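Local coordinates for exported protein (Bacteroides fragilis, PDB 4I17), which is of unknown function but, as a tetratricopeptide-repeat protein built largely of helices, probably serves as a scaffold for binding other proteins, at residues 135-138 with 139-143; 157-160 with 161-165; 190-193 with 194-198; 215-218 with 219-222. All coordinates share one frame; numbering follows the deposited sequence.

Contact 1: 135-138 with 139-143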
# COMPACT_ATOMS: atom_id res chain seq x y z
N LYS A 135 15.35 3.02 -5.36
CA LYS A 135 14.00 3.41 -4.98
C LYS A 135 13.06 2.23 -5.14
O LYS A 135 12.14 2.09 -4.32
CB LYS A 135 13.51 4.64 -5.75
CG LYS A 135 14.05 5.94 -5.15
CD LYS A 135 13.54 7.17 -5.85
CE LYS A 135 14.21 8.44 -5.36
NZ LYS A 135 15.64 8.54 -5.79
N ALA A 136 13.31 1.32 -6.12
CA ALA A 136 12.47 0.12 -6.23
C ALA A 136 12.64 -0.72 -4.98
O ALA A 136 11.65 -1.20 -4.41
CB ALA A 136 12.86 -0.68 -7.47
N GLU A 137 13.88 -0.87 -4.51
CA GLU A 137 14.20 -1.66 -3.33
C GLU A 137 13.56 -1.07 -2.09
O GLU A 137 12.95 -1.82 -1.32
CB GLU A 137 15.73 -1.79 -3.15
CG GLU A 137 16.07 -2.64 -1.92
CD GLU A 137 17.54 -2.82 -1.62
OE1 GLU A 137 18.33 -1.93 -2.00
OE2 GLU A 137 17.91 -3.87 -1.05
N GLU A 138 13.65 0.27 -1.91
CA GLU A 138 13.03 0.96 -0.77
C GLU A 138 11.52 0.67 -0.70
O GLU A 138 11.00 0.37 0.37
CB GLU A 138 13.27 2.47 -0.86
CG GLU A 138 14.18 3.02 0.22
CD GLU A 138 13.54 3.27 1.58
OE1 GLU A 138 12.53 4.01 1.64
OE2 GLU A 138 14.07 2.75 2.58
N ASN A 139 10.83 0.75 -1.85
CA ASN A 139 9.39 0.52 -1.92
C ASN A 139 9.04 -0.95 -1.69
O ASN A 139 8.15 -1.24 -0.87
CB ASN A 139 8.83 1.03 -3.26
CG ASN A 139 8.71 2.53 -3.22
OD1 ASN A 139 7.77 3.07 -2.65
ND2 ASN A 139 9.73 3.23 -3.69
N TYR A 140 9.73 -1.90 -2.34
CA TYR A 140 9.42 -3.30 -2.07
C TYR A 140 9.71 -3.66 -0.61
O TYR A 140 8.95 -4.43 -0.05
CB TYR A 140 10.19 -4.25 -2.98
CG TYR A 140 9.87 -4.13 -4.45
CD1 TYR A 140 8.55 -4.13 -4.90
CD2 TYR A 140 10.89 -4.18 -5.41
CE1 TYR A 140 8.24 -4.16 -6.26
CE2 TYR A 140 10.59 -4.19 -6.78
CZ TYR A 140 9.27 -4.18 -7.19
OH TYR A 140 8.96 -4.22 -8.53
N LYS A 141 10.75 -3.07 0.01
CA LYS A 141 11.03 -3.33 1.44
C LYS A 141 9.88 -2.88 2.33
O LYS A 141 9.53 -3.58 3.29
CB LYS A 141 12.32 -2.64 1.88
CG LYS A 141 13.53 -3.42 1.41
CD LYS A 141 14.66 -3.33 2.42
CE LYS A 141 15.80 -4.22 2.03
NZ LYS A 141 16.36 -5.00 3.17
N HIS A 142 9.25 -1.74 1.99
CA HIS A 142 8.08 -1.28 2.75
C HIS A 142 6.93 -2.25 2.63
O HIS A 142 6.19 -2.46 3.59
CB HIS A 142 7.63 0.09 2.28
CG HIS A 142 8.44 1.23 2.82
ND1 HIS A 142 8.34 1.62 4.15
CD2 HIS A 142 9.30 2.06 2.19
CE1 HIS A 142 9.14 2.67 4.28
NE2 HIS A 142 9.75 2.97 3.13
N ALA A 143 6.78 -2.91 1.46
CA ALA A 143 5.68 -3.88 1.31
C ALA A 143 5.93 -5.13 2.18
O ALA A 143 5.01 -5.89 2.40
CB ALA A 143 5.49 -4.28 -0.15

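Contact 2: 157-160 with 161-165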
# COMPACT_ATOMS: atom_id res chain seq x y z
N TYR A 157 9.92 -11.84 -3.26
CA TYR A 157 10.13 -12.37 -4.61
C TYR A 157 10.43 -11.20 -5.60
O TYR A 157 11.34 -11.32 -6.45
CB TYR A 157 8.85 -13.13 -4.98
CG TYR A 157 8.78 -13.92 -6.27
CD1 TYR A 157 9.94 -14.19 -7.01
CD2 TYR A 157 7.58 -14.46 -6.72
CE1 TYR A 157 9.87 -14.92 -8.21
CE2 TYR A 157 7.50 -15.18 -7.90
CZ TYR A 157 8.65 -15.43 -8.62
OH TYR A 157 8.53 -16.19 -9.75
N SER A 158 9.72 -10.06 -5.47
CA SER A 158 9.95 -8.87 -6.31
C SER A 158 11.38 -8.35 -6.08
O SER A 158 12.05 -8.02 -7.04
CB SER A 158 8.94 -7.78 -5.98
OG SER A 158 7.64 -8.18 -6.37
N LEU A 159 11.87 -8.37 -4.81
CA LEU A 159 13.25 -7.95 -4.49
C LEU A 159 14.25 -8.91 -5.11
O LEU A 159 15.29 -8.48 -5.62
CB LEU A 159 13.43 -7.87 -2.97
CG LEU A 159 12.79 -6.61 -2.36
CD1 LEU A 159 12.45 -6.82 -0.90
CD2 LEU A 159 13.72 -5.39 -2.56
N GLY A 160 13.96 -10.20 -5.06
CA GLY A 160 14.83 -11.21 -5.68
C GLY A 160 14.96 -11.00 -7.17
O GLY A 160 16.08 -11.00 -7.72
N VAL A 161 13.83 -10.76 -7.86
CA VAL A 161 13.86 -10.52 -9.32
C VAL A 161 14.61 -9.21 -9.63
O VAL A 161 15.38 -9.13 -10.62
CB VAL A 161 12.43 -10.49 -9.89
CG1 VAL A 161 12.44 -10.01 -11.35
CG2 VAL A 161 11.76 -11.87 -9.78
N LEU A 162 14.33 -8.15 -8.84
CA LEU A 162 14.98 -6.84 -9.04
C LEU A 162 16.50 -7.01 -9.04
O LEU A 162 17.21 -6.52 -9.94
CB LEU A 162 14.55 -5.90 -7.88
CG LEU A 162 15.30 -4.55 -7.77
CD1 LEU A 162 14.85 -3.59 -8.88
CD2 LEU A 162 14.98 -3.89 -6.41
N PHE A 163 17.02 -7.67 -7.99
CA PHE A 163 18.50 -7.85 -7.89
C PHE A 163 19.06 -8.88 -8.88
O PHE A 163 20.18 -8.70 -9.36
CB PHE A 163 18.92 -8.15 -6.44
CG PHE A 163 18.89 -6.82 -5.70
CD1 PHE A 163 19.85 -5.85 -5.95
CD2 PHE A 163 17.82 -6.50 -4.87
CE1 PHE A 163 19.76 -4.58 -5.36
CE2 PHE A 163 17.76 -5.24 -4.24
CZ PHE A 163 18.73 -4.29 -4.50
N TYR A 164 18.28 -9.91 -9.24
CA TYR A 164 18.71 -10.90 -10.25
C TYR A 164 18.85 -10.20 -11.63
O TYR A 164 19.86 -10.39 -12.33
CB TYR A 164 17.71 -12.07 -10.30
CG TYR A 164 17.96 -13.13 -11.36
CD1 TYR A 164 19.26 -13.49 -11.72
CD2 TYR A 164 16.90 -13.84 -11.92
CE1 TYR A 164 19.49 -14.47 -12.69
CE2 TYR A 164 17.13 -14.84 -12.86
CZ TYR A 164 18.42 -15.16 -13.24
OH TYR A 164 18.65 -16.14 -14.18
N ASN A 165 17.90 -9.33 -11.96
CA ASN A 165 17.93 -8.58 -13.25
C ASN A 165 19.07 -7.57 -13.24
O ASN A 165 19.75 -7.38 -14.25
CB ASN A 165 16.61 -7.87 -13.52
CG ASN A 165 15.53 -8.83 -13.94
OD1 ASN A 165 15.78 -10.02 -14.19
ND2 ASN A 165 14.31 -8.32 -14.09

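Contact 3: 190-193 with 194-198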
# COMPACT_ATOMS: atom_id res chain seq x y z
N ALA A 190 32.41 -7.81 -9.45
CA ALA A 190 32.15 -7.70 -8.00
C ALA A 190 30.77 -7.11 -7.78
O ALA A 190 30.04 -7.58 -6.90
CB ALA A 190 33.23 -6.85 -7.33
N LYS A 191 30.38 -6.12 -8.59
CA LYS A 191 29.03 -5.53 -8.49
C LYS A 191 27.94 -6.58 -8.81
O LYS A 191 26.91 -6.64 -8.13
CB LYS A 191 28.88 -4.34 -9.43
CG LYS A 191 29.59 -3.10 -8.90
CD LYS A 191 29.61 -1.98 -9.94
CE LYS A 191 30.74 -0.99 -9.69
NZ LYS A 191 30.64 -0.34 -8.36
N ALA A 192 28.17 -7.40 -9.85
CA ALA A 192 27.19 -8.44 -10.21
C ALA A 192 27.06 -9.46 -9.08
O ALA A 192 25.95 -9.82 -8.71
CB ALA A 192 27.60 -9.13 -11.50
N ASP A 193 28.20 -9.92 -8.54
CA ASP A 193 28.25 -10.89 -7.44
C ASP A 193 27.46 -10.39 -6.23
O ASP A 193 26.67 -11.15 -5.66
CB ASP A 193 29.71 -11.19 -7.02
CG ASP A 193 29.88 -12.47 -6.21
OD1 ASP A 193 29.32 -13.51 -6.62
OD2 ASP A 193 30.64 -12.45 -5.22
N ALA A 194 27.62 -9.11 -5.87
CA ALA A 194 26.87 -8.52 -4.74
C ALA A 194 25.36 -8.54 -5.02
O ALA A 194 24.56 -8.89 -4.13
CB ALA A 194 27.35 -7.09 -4.52
N ALA A 195 24.94 -8.17 -6.25
CA ALA A 195 23.51 -8.19 -6.64
C ALA A 195 22.96 -9.61 -6.56
O ALA A 195 21.89 -9.81 -6.00
CB ALA A 195 23.36 -7.64 -8.05
N PHE A 196 23.69 -10.60 -7.12
CA PHE A 196 23.23 -12.00 -7.10
C PHE A 196 23.15 -12.53 -5.68
O PHE A 196 22.22 -13.27 -5.36
CB PHE A 196 24.14 -12.91 -7.94
CG PHE A 196 24.11 -12.69 -9.44
CD1 PHE A 196 22.90 -12.44 -10.11
CD2 PHE A 196 25.29 -12.69 -10.19
CE1 PHE A 196 22.88 -12.26 -11.50
CE2 PHE A 196 25.26 -12.50 -11.58
CZ PHE A 196 24.06 -12.30 -12.22
N LYS A 197 24.10 -12.14 -4.82
CA LYS A 197 24.04 -12.60 -3.43
C LYS A 197 22.83 -11.98 -2.72
O LYS A 197 22.16 -12.70 -1.96
CB LYS A 197 25.36 -12.31 -2.72
CG LYS A 197 26.41 -13.35 -3.14
CD LYS A 197 27.78 -13.09 -2.56
CE LYS A 197 28.75 -14.16 -3.00
NZ LYS A 197 30.14 -13.85 -2.58
N LYS A 198 22.49 -10.70 -2.99
CA LYS A 198 21.26 -10.12 -2.38
C LYS A 198 20.05 -10.85 -2.88
O LYS A 198 19.14 -11.16 -2.09
CB LYS A 198 21.12 -8.63 -2.75
CG LYS A 198 21.95 -7.70 -1.90
CD LYS A 198 21.79 -6.25 -2.37
CE LYS A 198 20.70 -5.52 -1.63
NZ LYS A 198 20.82 -4.04 -1.78

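Contact 4: 215-218 with 219-222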
# COMPACT_ATOMS: atom_id res chain seq x y z
N GLU A 215 7.94 -21.81 -8.28
CA GLU A 215 8.67 -20.95 -9.22
C GLU A 215 9.70 -20.09 -8.49
O GLU A 215 10.71 -19.76 -9.07
CB GLU A 215 7.71 -20.06 -10.01
CG GLU A 215 6.97 -20.84 -11.10
CD GLU A 215 5.71 -20.22 -11.69
OE1 GLU A 215 5.67 -18.98 -11.86
OE2 GLU A 215 4.80 -21.00 -12.06
N ILE A 216 9.45 -19.74 -7.21
CA ILE A 216 10.42 -18.94 -6.46
C ILE A 216 11.68 -19.77 -6.22
O ILE A 216 12.78 -19.26 -6.39
CB ILE A 216 9.85 -18.40 -5.14
CG1 ILE A 216 8.51 -17.68 -5.36
CG2 ILE A 216 10.88 -17.47 -4.48
CD1 ILE A 216 7.87 -17.07 -4.09
N LYS A 217 11.51 -21.05 -5.88
CA LYS A 217 12.64 -21.95 -5.65
C LYS A 217 13.44 -22.09 -6.95
O LYS A 217 14.68 -22.05 -6.95
CB LYS A 217 12.13 -23.31 -5.13
CG LYS A 217 13.22 -24.34 -4.80
CD LYS A 217 13.96 -24.06 -3.50
CE LYS A 217 15.22 -24.90 -3.44
NZ LYS A 217 15.95 -24.71 -2.17
N GLN A 218 12.73 -22.22 -8.08
CA GLN A 218 13.39 -22.36 -9.38
C GLN A 218 14.20 -21.10 -9.69
O GLN A 218 15.34 -21.19 -10.17
CB GLN A 218 12.36 -22.64 -10.47
CG GLN A 218 11.88 -24.07 -10.46
CD GLN A 218 12.72 -25.01 -11.31
OE1 GLN A 218 13.25 -26.02 -10.84
NE2 GLN A 218 12.81 -24.72 -12.59
N MSE A 219 13.65 -19.93 -9.41
CA MSE A 219 14.43 -18.74 -9.70
C MSE A 219 15.64 -18.63 -8.77
O MSE A 219 16.71 -18.24 -9.24
CB MSE A 219 13.60 -17.46 -9.66
CG MSE A 219 14.48 -16.24 -9.78
SE MSE A 219 13.49 -14.67 -9.87
CE MSE A 219 13.07 -14.72 -11.79
N GLN A 220 15.51 -19.03 -7.50
CA GLN A 220 16.66 -18.98 -6.59
C GLN A 220 17.78 -19.89 -7.13
O GLN A 220 18.96 -19.53 -7.08
CB GLN A 220 16.27 -19.36 -5.18
CG GLN A 220 17.37 -18.99 -4.18
CD GLN A 220 17.30 -19.76 -2.90
OE1 GLN A 220 16.80 -20.87 -2.83
NE2 GLN A 220 17.82 -19.17 -1.83
N ASP A 221 17.40 -21.06 -7.69
CA ASP A 221 18.38 -21.98 -8.29
C ASP A 221 19.09 -21.32 -9.46
O ASP A 221 20.30 -21.49 -9.61
CB ASP A 221 17.70 -23.27 -8.77
CG ASP A 221 17.12 -24.17 -7.68
OD1 ASP A 221 17.55 -24.04 -6.52
OD2 ASP A 221 16.27 -25.02 -8.01
N GLN A 222 18.35 -20.54 -10.29
CA GLN A 222 18.95 -19.83 -11.43
C GLN A 222 19.96 -18.80 -10.91
O GLN A 222 21.03 -18.69 -11.49
CB GLN A 222 17.89 -19.13 -12.32
CG GLN A 222 16.73 -19.98 -12.85
CD GLN A 222 17.05 -21.42 -13.18
OE1 GLN A 222 17.89 -21.69 -14.03
NE2 GLN A 222 16.37 -22.37 -12.52
O HOH W 1 15.77 -22.16 -0.66
O HOH W 2 16.51 -25.43 -10.95

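Contact 1: 135-138 with 139-143
The imidazole of His142 leans obliquely over the preceding turn, its CD2 3.0 Å from the backbone oxygen Glu138 O. In one of two modelled positions of Glu138, the carboxylate stands almost perpendicular to this ring, 89° between planes, and OE1 takes a weak, conditional hydrogen bond of 3.3 Å from His142 NE2. The ring also stacks on Tyr120 of helix 110-129, while ND1 has a weak bond to Asp145. The phenol of Tyr140 approaches Ala136 obliquely: its CD2 is 3.2 Å from Ala136 O, and its CE2 is 4.2 Å from Ala136 CB. At the far end of this buried ring, OH is hydrogen-bonded to Gln128. The amide of Asn139 turns back along the helix, CG lying beside its own backbone N (chi1 -77°), and ND2 reaches Lys135 O at 2.7 Å. Lys135 O is nearly in that amide plane, whereas ND2 stands above the carbonyl plane; the main-chain bond from Asn139 N, 3.1 Å long, comes from the opposite face, and two donors thus grip one oxygen. The carboxylate of Glu137 turns to Lys198 and Tyr202. With Ala136 and Tyr140 buried, and Lys135, Glu138 and Lys141 exposed, this is an amphipathic helix of a helical-repeat array.

Contact 2: 157-160 with 161-165
Apolar contact between Tyr157 and Val161 lies on one flank of this helix. Val161 CG2, the methyl anti to the carbonyl carbon, is 3.9 Å from Tyr157 CE1 and meets the ring obliquely; the same methyl is 3.4 Å from Tyr157 O. On another flank Leu159 CD2 serves two partners, touching Leu162 CD2 at 4.3 Å and Phe163 CE2 at 4.4 Å. Leu162 CG in turn stands over one face of the Phe163 ring, offset toward its rim, so the three buried side chains form a continuous apolar patch. Phe163 also brings its ring edge to the backbone: CD2 lies 3.3 Å from Leu159 O, near the plane of the ring, with CG folded beside the residue's own N (chi1 -77°). The hydrogen bonds between the two segments are all of the main chain, four successive i to i+4 bonds from Val161 N to Tyr157 O through Tyr164 N to Gly160 O. The straightest, Phe163 N to Leu159 O, is 3.0 Å long at 170°. Ser158 OG bonds back to Asp154 O within the helix. Around helix 149-174, Leu159 and Phe163 face both helix 133-143 and helix 182-209, Tyr157 and Tyr164 bridge helices 182-209 and 214-224, and Val161 packs on Met219 of helix 214-224.

Contact 3: 190-193 with 194-198
Lys197 reaches back one turn to Asp193, and its side chain can be followed outward atom by atom. CB lies 3.4 Å from Asp193 O, the oxygen that already accepts the main-chain bond from Lys197 N. CG remains beside this oxygen because it is turned toward the residue's own backbone N (chi1 -78°). From there the chain is fully extended: CD passes from the carbonyl to the carboxylate, which is described here in one of the two conformers modelled for Asp193. In that conformer CD is 4.0 Å from Asp193 OD2, and CE packs closer, at 3.4 Å from the same oxygen. The tip, NZ, forms a salt bridge with Asp193 OD2 at 3.0 Å, approaching on the syn side but 34° out of the carboxylate plane. Asp193 contributes by sending CG away from its backbone N (chi1 -162°), which presents the carboxylate obliquely to the lysine. Both side chains also touch Ile227 near the chain terminus.

The buried side of the helix is formed by Ala192, Ala195 and Phe196. Ala192 CB meets Phe196 CE2 at 4.1 Å, while CD2 of that ring lies obliquely 3.3 Å from Ala192 O. The same oxygen accepts Phe196 N in a nearly straight bond of 2.9 Å. Phe196 packs against Tyr164 of helix 149-174, as Ala192 does against Val170 and Ala195 against Asn166. Asp193 and Lys197 make the classic i to i+4 salt bridge along an alpha-helix.

Contact 4: 215-218 with 219-222
Helix 214-224, the last in the chain, holds this contact, in which polar side chains are tied back to the preceding turn either directly or through water. Gln222 makes the direct link: its NE2 donates to Gln218 O at 2.8 Å, from above the carbonyl plane and 19° out of its own amide plane. The main-chain bond from Gln222 N, 3.1 Å long, arrives at that oxygen from the opposite face. A bend at chi2 (-34°) folds the glutamine over the helix, and its CG passes 3.3 Å from Gln218 O on the way.

Two waters lie between side chains. One accepts from Lys217 NZ at 3.0 Å and donates to Gln220 OE1 at 2.7 Å, joining groups that are themselves 4.0 Å apart. The second water donates to Asp221 OD2 at 3.0 Å; its link to Gln218 OE1 is weak and holds for only one of two modelled positions of that glutamine. Lys217 and Asp221 are oppositely charged, but their charged atoms do not meet; a mild attraction is likely.

Ile216 and the selenomethionine at Met219 instead face the neighbouring helices, touching Leu203 of helix 182-209 together with Tyr157 and Val161 of helix 149-174 respectively. Lys217, Gln218, Asp221 and Gln222 lie toward the outside, and Gln220 sits at the boundary, buried, with NE2 bonded to Val200 O. This is the C-terminal helix that ends the helical-repeat array.

The four contacts follow one another along the chain on four consecutive helices: 133-143, 149-174, 182-209 and 214-224. Contact 2 is the common neighbour, its centre about 11 Å from those of contacts 1 and 4 and about 12 Å from that of contact 3, and it touches all three. Contact 1 also reaches contact 3 through a salt bridge between Glu137 OE2 and Lys198 NZ, 3.0 Å long, although their centres are about 18 Å apart. Contacts 3 and 4, with centres about 16 Å apart, do not touch, nor do contacts 1 and 4, about 11 Å apart at their nearest atoms. The C-terminal part of this tetratricopeptide-repeat protein is thus a run of packed helices in which helix 149-174 is central to the four contacts.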